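PDB 6EU6: ammonium transporter from Kuenenia stuttgartiensis, which probably senses ammonium at the membrane, as an Amt-family protein linked to signalling through a histidine kinase. Local coordinates for residues A[34-39]-A[202-207]; A[116-121]-A[183-188]; A[189-194]-A[315-320]. All blocks are in the same frame, centred on the assembly; numbering follows the deposited sequence.

The three contacts lie close together, on the same side of the chain's centre and each about 20 to 22 Å from it. Centres of interactions 2 and 3 are about 10 Å apart, and that of interaction 1 is about 15 to 16 Å from both. Interaction 2 falls wholly between the segments of interaction 1, whereas interactions 1 and 3 alternate along the chain. All join loops and helix ends, and loop 186-205 feeds all three. Glu117 OE1 accepts hydrogen bonds from Gln36 N and Asn39 ND2, while Asp317 bonds to Arg118 through its carbonyl and forms a salt bridge with Arg188. One polar network thus ties together helix ends of the bundle, probably on the cytoplasmic side by usual Amt topology.

Interaction 1. Residues A[34-39]-A[202-207]; sequences FSQSKN and GLHNVP
Leu203 and Phe34 lie side by side with their side chains pointing the same way, and a single methyl makes the apolar contact. Leu203 CD1 sits over the middle of one face of the Phe34 ring, 3.6 Å from its centroid and 10° off the ring normal, a CH-pi contact. The approach is centred, for CD1 is only slightly nearer to Phe34 CG than to Phe34 CZ on the far side. With Leu203 CG anti to the backbone N (chi1 -156°), a chi2 near 50° brings CD1 over the ring.

Next to this pair two backbone hydrogen bonds join the segments. Leu203 N donates to Phe34 O at 2.8 Å, and His204 N to Ser35 O at 3.3 Å. The backbones approach closely here: Phe34 CA and Leu203 CA are 3.7 Å apart. Gly202 suits this tight place, since a CB there would run into Phe34 O and, at these backbone angles, into the carbonyl oxygen of the residue before.

The His204 ring turns one face to Gln36, whose CA lies 3.8 Å from the centroid, offset toward the rim, as a second CH-pi contact. Ser37 CB lies in the plane of the ring, at its edge. Gln36 CG rests on Gly202 N at 3.5 Å.

Segment 34-39 is the link between helix 2-34 and helix 40-67, and segment 202-207 leads into helix 206-226, where Asn205 is the N-cap and its OD1 takes the N-H of Leu208. Leu203 also packs on Glu403 of a neighbouring subunit, and Val206 on Ile41 of that same subunit, so the contact borders the subunit interface.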
# COMPACT_ATOMS: atom_id res chain seq x y z
N PHE A 34 5.49 -12.86 12.98
CA PHE A 34 5.68 -13.27 14.38
C PHE A 34 5.40 -14.79 14.59
O PHE A 34 5.69 -15.31 15.61
CB PHE A 34 4.78 -12.46 15.33
CG PHE A 34 5.45 -11.30 15.96
CD1 PHE A 34 5.57 -10.09 15.27
CD2 PHE A 34 5.92 -11.37 17.26
CE1 PHE A 34 6.17 -9.00 15.85
CE2 PHE A 34 6.54 -10.26 17.84
CZ PHE A 34 6.66 -9.07 17.13
N SER A 35 4.83 -15.45 13.64
CA SER A 35 4.41 -16.82 13.81
C SER A 35 5.57 -17.78 13.45
O SER A 35 6.54 -17.44 12.78
CB SER A 35 3.17 -17.11 12.95
OG SER A 35 3.45 -17.66 11.66
N GLN A 36 5.40 -19.00 13.91
CA GLN A 36 6.29 -20.06 13.47
C GLN A 36 5.90 -20.34 12.07
O GLN A 36 4.76 -20.30 11.70
CB GLN A 36 6.14 -21.29 14.36
CG GLN A 36 6.57 -21.02 15.84
CD GLN A 36 6.15 -22.27 16.62
OE1 GLN A 36 6.75 -23.29 16.50
NE2 GLN A 36 5.01 -22.21 17.22
N SER A 37 6.89 -20.56 11.26
CA SER A 37 6.72 -20.87 9.86
C SER A 37 5.67 -21.96 9.55
O SER A 37 4.85 -21.78 8.65
CB SER A 37 8.11 -21.16 9.28
OG SER A 37 7.95 -22.11 8.31
N LYS A 38 5.57 -23.02 10.37
CA LYS A 38 4.53 -24.05 10.18
C LYS A 38 3.06 -23.66 10.36
O LYS A 38 2.12 -24.48 10.10
CB LYS A 38 4.81 -25.24 11.09
CG LYS A 38 4.70 -24.91 12.55
CD LYS A 38 5.08 -26.10 13.40
CE LYS A 38 4.94 -25.75 14.84
NZ LYS A 38 5.28 -26.91 15.67
N ASN A 39 2.83 -22.47 10.87
CA ASN A 39 1.49 -21.98 11.10
C ASN A 39 1.07 -20.78 10.25
O ASN A 39 -0.00 -20.24 10.47
CB ASN A 39 1.39 -21.56 12.59
CG ASN A 39 1.47 -22.76 13.52
OD1 ASN A 39 0.87 -23.77 13.28
ND2 ASN A 39 2.24 -22.63 14.59
N GLY A 202 8.69 -18.86 17.60
CA GLY A 202 8.21 -17.98 16.53
C GLY A 202 9.06 -16.75 16.26
O GLY A 202 10.24 -16.72 16.57
N LEU A 203 8.43 -15.74 15.65
CA LEU A 203 9.10 -14.68 14.95
C LEU A 203 10.04 -15.27 13.87
O LEU A 203 11.18 -14.92 13.79
CB LEU A 203 9.78 -13.70 15.93
CG LEU A 203 10.05 -12.25 15.46
CD1 LEU A 203 8.88 -11.50 14.83
CD2 LEU A 203 10.54 -11.47 16.64
N HIS A 204 9.53 -16.14 13.03
CA HIS A 204 10.37 -16.72 11.98
C HIS A 204 10.49 -15.85 10.70
O HIS A 204 11.06 -16.29 9.69
CB HIS A 204 9.81 -18.08 11.61
CG HIS A 204 9.98 -19.12 12.69
ND1 HIS A 204 9.69 -20.47 12.50
CD2 HIS A 204 10.40 -19.00 13.97
CE1 HIS A 204 9.90 -21.11 13.63
NE2 HIS A 204 10.29 -20.24 14.54
N ASN A 205 9.89 -14.65 10.68
CA ASN A 205 10.00 -13.85 9.49
C ASN A 205 9.96 -12.38 9.95
O ASN A 205 8.97 -11.70 9.83
CB ASN A 205 9.00 -14.26 8.44
CG ASN A 205 9.35 -13.70 7.05
OD1 ASN A 205 9.99 -12.68 6.92
ND2 ASN A 205 8.84 -14.32 6.04
N VAL A 206 11.09 -11.96 10.49
CA VAL A 206 11.31 -10.62 10.89
C VAL A 206 11.11 -9.62 9.76
O VAL A 206 10.45 -8.59 9.97
CB VAL A 206 12.64 -10.48 11.60
CG1 VAL A 206 12.98 -9.02 11.90
CG2 VAL A 206 12.54 -11.19 12.91
N PRO A 207 11.61 -9.93 8.54
CA PRO A 207 11.30 -8.99 7.45
C PRO A 207 9.82 -8.80 7.23
O PRO A 207 9.35 -7.68 7.00
CB PRO A 207 11.96 -9.65 6.21
CG PRO A 207 13.08 -10.47 6.77
CD PRO A 207 12.65 -10.92 8.15

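Interaction 2. Residues A[116-121]-A[183-188]; sequences AERSGF and IMVGPR. With LMT (dodecyl-beta-D-maltoside), chain E; ZDM (nonyl 4-O-alpha-D-glucopyranosyl-beta-D-glucopyranoside), chain D.
The guanidinium groups of Arg118 and Arg188 are both met at their edges by oxygens. In the Arg118 plane lie Ala116 O and Gly186 O; Val185 CG1 approaches obliquely. In the Arg188 plane lies Glu117 OE2. The two planes are 27° apart, while the side chains cross at about a right angle, with Arg118 CD against Arg188 CG at 3.8 Å. The loop between helices 93-114 and 121-144 thereby meets the C-terminal end of helix 167-185 and the loop after it.

Arg118 grips Gly186 O side-on with two nitrogens, NE at 2.9 Å, nearly along the C=O axis, and NH2 at 3.0 Å, above the carbonyl plane. NH1 turns back to Ala116 O at 3.1 Å, and NH2 also serves Asp317 O. An alanine in place of Arg118 would probably leave Gly186 O, Ala116 O and Asp317 O without these donors and open a gap beside Val185 CG1.

Arg188 NH1 forms a salt bridge with Glu117 OE2 at 2.9 Å, reaching its anti side. Arg188 NH2 has a second acidic partner in Asp317. Two buried arginines cross here with like charges near each other, Arg118 NH1 and Arg188 NE being 5.0 Å apart; the two carboxylates and surrounding carbonyls probably offset that repulsion.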
# COMPACT_ATOMS: atom_id res chain seq x y z
N ALA A 116 -3.15 -17.17 18.20
CA ALA A 116 -2.54 -17.88 17.12
C ALA A 116 -1.78 -19.14 17.56
O ALA A 116 -1.26 -19.25 18.71
CB ALA A 116 -1.57 -16.97 16.37
N GLU A 117 -1.68 -20.08 16.61
CA GLU A 117 -0.78 -21.27 16.77
C GLU A 117 -1.39 -22.45 17.53
O GLU A 117 -0.93 -23.56 17.30
CB GLU A 117 0.64 -20.94 17.36
CG GLU A 117 1.26 -19.66 16.75
CD GLU A 117 2.72 -19.82 16.43
OE1 GLU A 117 3.10 -19.96 15.25
OE2 GLU A 117 3.50 -19.82 17.37
N ARG A 118 -2.44 -22.24 18.31
CA ARG A 118 -3.00 -23.34 19.10
C ARG A 118 -4.49 -23.29 19.31
O ARG A 118 -5.08 -24.27 19.75
CB ARG A 118 -2.25 -23.52 20.40
CG ARG A 118 -2.66 -22.58 21.55
CD ARG A 118 -2.27 -21.12 21.31
NE ARG A 118 -2.36 -20.32 22.53
CZ ARG A 118 -2.16 -19.02 22.64
NH1 ARG A 118 -1.75 -18.31 21.59
NH2 ARG A 118 -2.33 -18.41 23.80
N SER A 119 -5.13 -22.18 18.99
CA SER A 119 -6.55 -22.15 18.97
C SER A 119 -7.04 -22.78 17.68
O SER A 119 -6.33 -22.76 16.62
CB SER A 119 -7.06 -20.73 19.13
OG SER A 119 -6.75 -19.91 18.04
N GLY A 120 -8.27 -23.32 17.74
CA GLY A 120 -8.93 -23.80 16.53
C GLY A 120 -9.68 -22.73 15.82
O GLY A 120 -9.88 -21.59 16.35
N PHE A 121 -10.09 -23.05 14.59
CA PHE A 121 -10.84 -22.11 13.75
C PHE A 121 -12.12 -21.51 14.36
O PHE A 121 -12.35 -20.30 14.33
CB PHE A 121 -11.18 -22.77 12.45
CG PHE A 121 -11.63 -21.83 11.41
CD1 PHE A 121 -10.79 -20.85 10.93
CD2 PHE A 121 -12.91 -21.92 10.88
CE1 PHE A 121 -11.20 -19.96 9.93
CE2 PHE A 121 -13.33 -21.04 9.90
CZ PHE A 121 -12.46 -20.07 9.41
N ILE A 183 -6.22 -16.48 27.55
CA ILE A 183 -6.33 -17.16 28.84
C ILE A 183 -7.12 -18.45 28.72
O ILE A 183 -6.68 -19.49 29.14
CB ILE A 183 -6.99 -16.28 29.92
CG1 ILE A 183 -5.97 -15.27 30.41
CG2 ILE A 183 -7.37 -17.09 31.17
CD1 ILE A 183 -6.57 -14.16 31.26
N MET A 184 -8.28 -18.39 28.12
CA MET A 184 -9.12 -19.54 27.97
C MET A 184 -8.54 -20.55 27.02
O MET A 184 -8.76 -21.74 27.21
CB MET A 184 -10.51 -19.05 27.55
CG MET A 184 -11.20 -18.22 28.63
SD MET A 184 -11.38 -19.25 30.15
CE MET A 184 -12.35 -20.53 29.43
N VAL A 185 -7.80 -20.15 25.99
CA VAL A 185 -7.15 -21.13 25.09
C VAL A 185 -5.93 -21.83 25.80
O VAL A 185 -5.64 -23.01 25.61
CB VAL A 185 -6.70 -20.43 23.79
CG1 VAL A 185 -5.76 -21.30 23.00
CG2 VAL A 185 -7.90 -20.00 22.97
N GLY A 186 -5.20 -21.04 26.56
CA GLY A 186 -4.04 -21.50 27.27
C GLY A 186 -2.80 -21.28 26.46
O GLY A 186 -2.87 -20.99 25.26
N PRO A 187 -1.65 -21.47 27.07
CA PRO A 187 -0.39 -21.24 26.34
C PRO A 187 -0.06 -22.26 25.29
O PRO A 187 -0.59 -23.37 25.25
CB PRO A 187 0.70 -21.29 27.44
CG PRO A 187 -0.06 -21.42 28.75
CD PRO A 187 -1.42 -21.97 28.44
N ARG A 188 0.82 -21.86 24.40
CA ARG A 188 1.30 -22.82 23.43
C ARG A 188 2.04 -23.94 24.22
O ARG A 188 2.70 -23.69 25.25
CB ARG A 188 2.24 -22.12 22.41
CG ARG A 188 1.52 -21.15 21.46
CD ARG A 188 2.48 -20.38 20.59
NE ARG A 188 3.10 -19.33 21.42
CZ ARG A 188 3.97 -18.42 20.98
NH1 ARG A 188 4.28 -18.32 19.68
NH2 ARG A 188 4.40 -17.54 21.82
C1B LMT E . -9.75 -27.95 15.86
C2B LMT E . -8.81 -29.19 15.64
C3B LMT E . -9.52 -30.47 16.08
C4B LMT E . -9.85 -30.26 17.53
C5B LMT E . -10.81 -29.12 17.72
C6B LMT E . -11.20 -29.05 19.21
O1B LMT E . -10.91 -28.08 15.05
O2B LMT E . -8.47 -29.37 14.26
O3B LMT E . -8.73 -31.66 16.00
O4' LMT E . -10.41 -31.46 18.08
O5B LMT E . -10.21 -27.89 17.21
O6B LMT E . -10.16 -29.52 20.13
C1' LMT E . -12.94 -26.38 11.91
C2' LMT E . -11.46 -26.48 11.88
C3' LMT E . -10.95 -27.44 12.85
C4' LMT E . -11.31 -27.02 14.20
C5' LMT E . -12.83 -26.75 14.25
C6' LMT E . -13.21 -26.15 15.59
O1' LMT E . -13.37 -25.47 10.92
O2' LMT E . -11.04 -26.98 10.64
O3' LMT E . -9.53 -27.52 12.83
O5' LMT E . -13.28 -25.91 13.20
O6' LMT E . -12.39 -25.06 16.03
C1 LMT E . -14.82 -25.35 10.89
C2 LMT E . -15.25 -24.51 9.67
C3 LMT E . -16.72 -24.13 9.67
C4 LMT E . -17.13 -23.30 8.43
C5 LMT E . -17.51 -21.85 8.77
C6 LMT E . -18.74 -21.26 8.07
C7 LMT E . -18.70 -19.72 8.16
C8 LMT E . -19.95 -19.07 8.75
C9 LMT E . -19.89 -17.52 8.85
C10 LMT E . -21.29 -16.84 9.08
C11 LMT E . -21.38 -15.62 10.06
C12 LMT E . -21.69 -14.23 9.48
C1 ZDM D . -1.83 -18.24 35.72
O1 ZDM D . 1.26 -22.68 33.50
C2 ZDM D . -0.64 -19.23 35.77
O2 ZDM D . 4.91 -22.58 34.20
C3 ZDM D . -0.37 -20.19 34.57
O3 ZDM D . 1.25 -21.92 37.20
C4 ZDM D . -1.31 -19.93 33.38
O4 ZDM D . 3.96 -21.76 36.56
C5 ZDM D . 1.68 -22.61 36.02
O5 ZDM D . -2.61 -19.68 33.89
C6 ZDM D . -2.91 -18.50 34.62
O6 ZDM D . 2.09 -23.77 31.10
C7 ZDM D . 3.01 -22.03 35.54
O7 ZDM D . -0.43 -21.58 34.96
C8 ZDM D . 3.55 -22.97 34.48
C9 ZDM D . 2.65 -22.87 33.24
C10 ZDM D . 0.80 -22.30 34.82
C11 ZDM D . 2.70 -24.11 32.35
O16 ZDM D . -3.35 -17.55 33.62
C18 ZDM D . -3.37 -16.13 33.75
C19 ZDM D . -4.23 -15.63 34.90
C22 ZDM D . -5.02 -14.39 34.54
C25 ZDM D . -4.57 -13.15 35.29
C28 ZDM D . -5.19 -11.85 34.78
C31 ZDM D . -6.50 -11.50 35.47
C34 ZDM D . -6.78 -10.01 35.45
O49 ZDM D . -1.29 -16.91 35.83
O55 ZDM D . -0.88 -19.98 36.95
C57 ZDM D . -1.43 -21.13 32.44
O61 ZDM D . -0.16 -21.38 31.84

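Interaction 3. Residues A[189-194]-A[315-320]; sequences IDKYNP and KIDDPV. With ZDM (nonyl 4-O-alpha-D-glucopyranosyl-beta-D-glucopyranoside), chain D.
Tyr192 lies between two lysine chains, one from each segment. Its CB is near the maltoside detergent, 4.0 Å from O2. Further out, Lys315 CD stands over the ring centre on one face, 4.0 Å from the centroid and 10° off the normal, a CH-pi contact. The opposite face is covered by CG of the neighbouring Lys191. At the ring's two sides, CD1 touches Lys315 CE at 3.8 Å and CD2 approaches detergent O6 at 3.8 Å. Beyond them CE1 lies by Lys315 CD, CE2 by Lys315 O and CZ by Lys315 CA. The tip, Tyr192 OH, rests on Lys315 CA at 3.4 Å and is hydrogen-bonded to Glu311 O.

Lys191 crosses Asp317 with its aliphatic part, CD lying 3.6 Å from OD1. Its NZ stays 4.4 Å from Asp317 OD1, beyond a salt bridge; a water accepts weakly from NZ and donates to OD1. Glu311 is the salt-bridge partner of NZ, and Arg188 that of Asp317.

Two inter-helix loops meet here, one after helix 167-185, the other after helix 289-312. Tyr192 and Lys315 lie by the sugar and Ile316 CG1 by the start of the alkyl chain, a detergent site at the loop end of the Amt bundle.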
# COMPACT_ATOMS: atom_id res chain seq x y z
N ILE A 189 1.92 -25.16 23.74
CA ILE A 189 2.57 -26.28 24.36
C ILE A 189 4.02 -26.10 24.75
O ILE A 189 4.41 -26.45 25.86
CB ILE A 189 2.48 -27.60 23.55
CG1 ILE A 189 3.21 -27.46 22.23
CG2 ILE A 189 1.04 -28.05 23.47
CD1 ILE A 189 2.95 -28.55 21.23
N ASP A 190 4.88 -25.61 23.91
CA ASP A 190 6.28 -25.54 24.48
C ASP A 190 6.64 -24.15 24.93
O ASP A 190 7.80 -23.78 24.88
CB ASP A 190 7.24 -25.96 23.38
CG ASP A 190 6.77 -25.45 22.01
OD1 ASP A 190 5.78 -24.61 21.99
OD2 ASP A 190 7.32 -25.95 20.98
N LYS A 191 5.67 -23.33 25.37
CA LYS A 191 6.03 -21.95 25.69
C LYS A 191 6.84 -21.87 27.01
O LYS A 191 7.80 -21.10 27.12
CB LYS A 191 4.75 -21.09 25.80
CG LYS A 191 4.98 -19.66 26.31
CD LYS A 191 5.95 -18.89 25.40
CE LYS A 191 6.25 -17.53 25.98
NZ LYS A 191 7.18 -16.75 25.11
N TYR A 192 6.33 -22.57 28.03
CA TYR A 192 6.94 -22.45 29.35
C TYR A 192 7.63 -23.71 29.77
O TYR A 192 7.13 -24.77 29.51
CB TYR A 192 5.86 -22.12 30.36
CG TYR A 192 5.20 -20.79 30.06
CD1 TYR A 192 5.94 -19.61 30.10
CD2 TYR A 192 3.87 -20.72 29.66
CE1 TYR A 192 5.36 -18.37 29.78
CE2 TYR A 192 3.26 -19.47 29.37
CZ TYR A 192 4.04 -18.28 29.46
OH TYR A 192 3.55 -17.01 29.20
N ASN A 193 8.79 -23.62 30.39
CA ASN A 193 9.46 -24.83 30.86
C ASN A 193 9.00 -25.26 32.28
O ASN A 193 8.37 -24.49 32.99
CB ASN A 193 10.94 -24.56 30.83
CG ASN A 193 11.39 -24.20 29.45
OD1 ASN A 193 11.06 -24.91 28.51
ND2 ASN A 193 12.07 -23.11 29.30
N PRO A 194 9.36 -26.47 32.71
CA PRO A 194 8.99 -26.96 34.05
C PRO A 194 9.50 -26.06 35.16
O PRO A 194 8.85 -25.98 36.22
CB PRO A 194 9.65 -28.33 34.10
CG PRO A 194 9.79 -28.73 32.66
CD PRO A 194 10.22 -27.46 32.01
N LYS A 315 1.92 -15.18 32.91
CA LYS A 315 1.96 -16.40 32.11
C LYS A 315 0.80 -16.54 31.13
O LYS A 315 0.17 -17.65 30.96
CB LYS A 315 2.18 -17.61 33.01
CG LYS A 315 3.63 -17.58 33.53
CD LYS A 315 4.28 -18.92 33.62
CE LYS A 315 5.78 -18.84 33.81
NZ LYS A 315 6.23 -17.78 34.73
N ILE A 316 0.47 -15.40 30.53
CA ILE A 316 -0.44 -15.40 29.36
C ILE A 316 0.40 -15.42 28.11
O ILE A 316 1.33 -14.59 27.96
CB ILE A 316 -1.40 -14.22 29.38
CG1 ILE A 316 -2.19 -14.26 30.68
CG2 ILE A 316 -2.35 -14.25 28.15
CD1 ILE A 316 -2.95 -12.99 30.98
N ASP A 317 0.17 -16.42 27.27
CA ASP A 317 0.98 -16.57 26.06
C ASP A 317 0.33 -15.82 24.87
O ASP A 317 -0.71 -16.26 24.31
CB ASP A 317 1.20 -18.02 25.73
CG ASP A 317 2.18 -18.23 24.54
OD1 ASP A 317 2.98 -17.36 24.15
OD2 ASP A 317 2.16 -19.32 24.00
N ASP A 318 0.99 -14.74 24.45
CA ASP A 318 0.45 -13.78 23.42
C ASP A 318 1.49 -13.66 22.33
O ASP A 318 2.50 -12.92 22.47
CB ASP A 318 0.26 -12.47 24.11
CG ASP A 318 -0.29 -11.38 23.20
OD1 ASP A 318 -0.41 -11.54 21.94
OD2 ASP A 318 -0.52 -10.32 23.84
N PRO A 319 1.36 -14.48 21.31
CA PRO A 319 2.45 -14.61 20.31
C PRO A 319 2.83 -13.30 19.60
O PRO A 319 3.94 -13.19 19.16
CB PRO A 319 1.83 -15.59 19.29
CG PRO A 319 0.85 -16.40 20.12
CD PRO A 319 0.22 -15.40 21.02
N VAL A 320 1.95 -12.30 19.54
CA VAL A 320 2.26 -11.03 18.88
C VAL A 320 2.31 -9.85 19.82
O VAL A 320 2.38 -8.74 19.36
CB VAL A 320 1.26 -10.70 17.75
CG1 VAL A 320 1.16 -11.86 16.75
CG2 VAL A 320 -0.08 -10.33 18.30
C1 ZDM D . -1.83 -18.24 35.72
O1 ZDM D . 1.26 -22.68 33.50
C2 ZDM D . -0.64 -19.23 35.77
O2 ZDM D . 4.91 -22.58 34.20
C3 ZDM D . -0.37 -20.19 34.57
O3 ZDM D . 1.25 -21.92 37.20
C4 ZDM D . -1.31 -19.93 33.38
O4 ZDM D . 3.96 -21.76 36.56
C5 ZDM D . 1.68 -22.61 36.02
O5 ZDM D . -2.61 -19.68 33.89
C6 ZDM D . -2.91 -18.50 34.62
O6 ZDM D . 2.09 -23.77 31.10
C7 ZDM D . 3.01 -22.03 35.54
O7 ZDM D . -0.43 -21.58 34.96
C8 ZDM D . 3.55 -22.97 34.48
C9 ZDM D . 2.65 -22.87 33.24
C10 ZDM D . 0.80 -22.30 34.82
C11 ZDM D . 2.70 -24.11 32.35
O16 ZDM D . -3.35 -17.55 33.62
C18 ZDM D . -3.37 -16.13 33.75
C19 ZDM D . -4.23 -15.63 34.90
C22 ZDM D . -5.02 -14.39 34.54
C25 ZDM D . -4.57 -13.15 35.29
C28 ZDM D . -5.19 -11.85 34.78
C31 ZDM D . -6.50 -11.50 35.47
C34 ZDM D . -6.78 -10.01 35.45
O49 ZDM D . -1.29 -16.91 35.83
O55 ZDM D . -0.88 -19.98 36.95
C57 ZDM D . -1.43 -21.13 32.44
O61 ZDM D . -0.16 -21.38 31.84
O HOH W 1 4.41 -15.14 24.60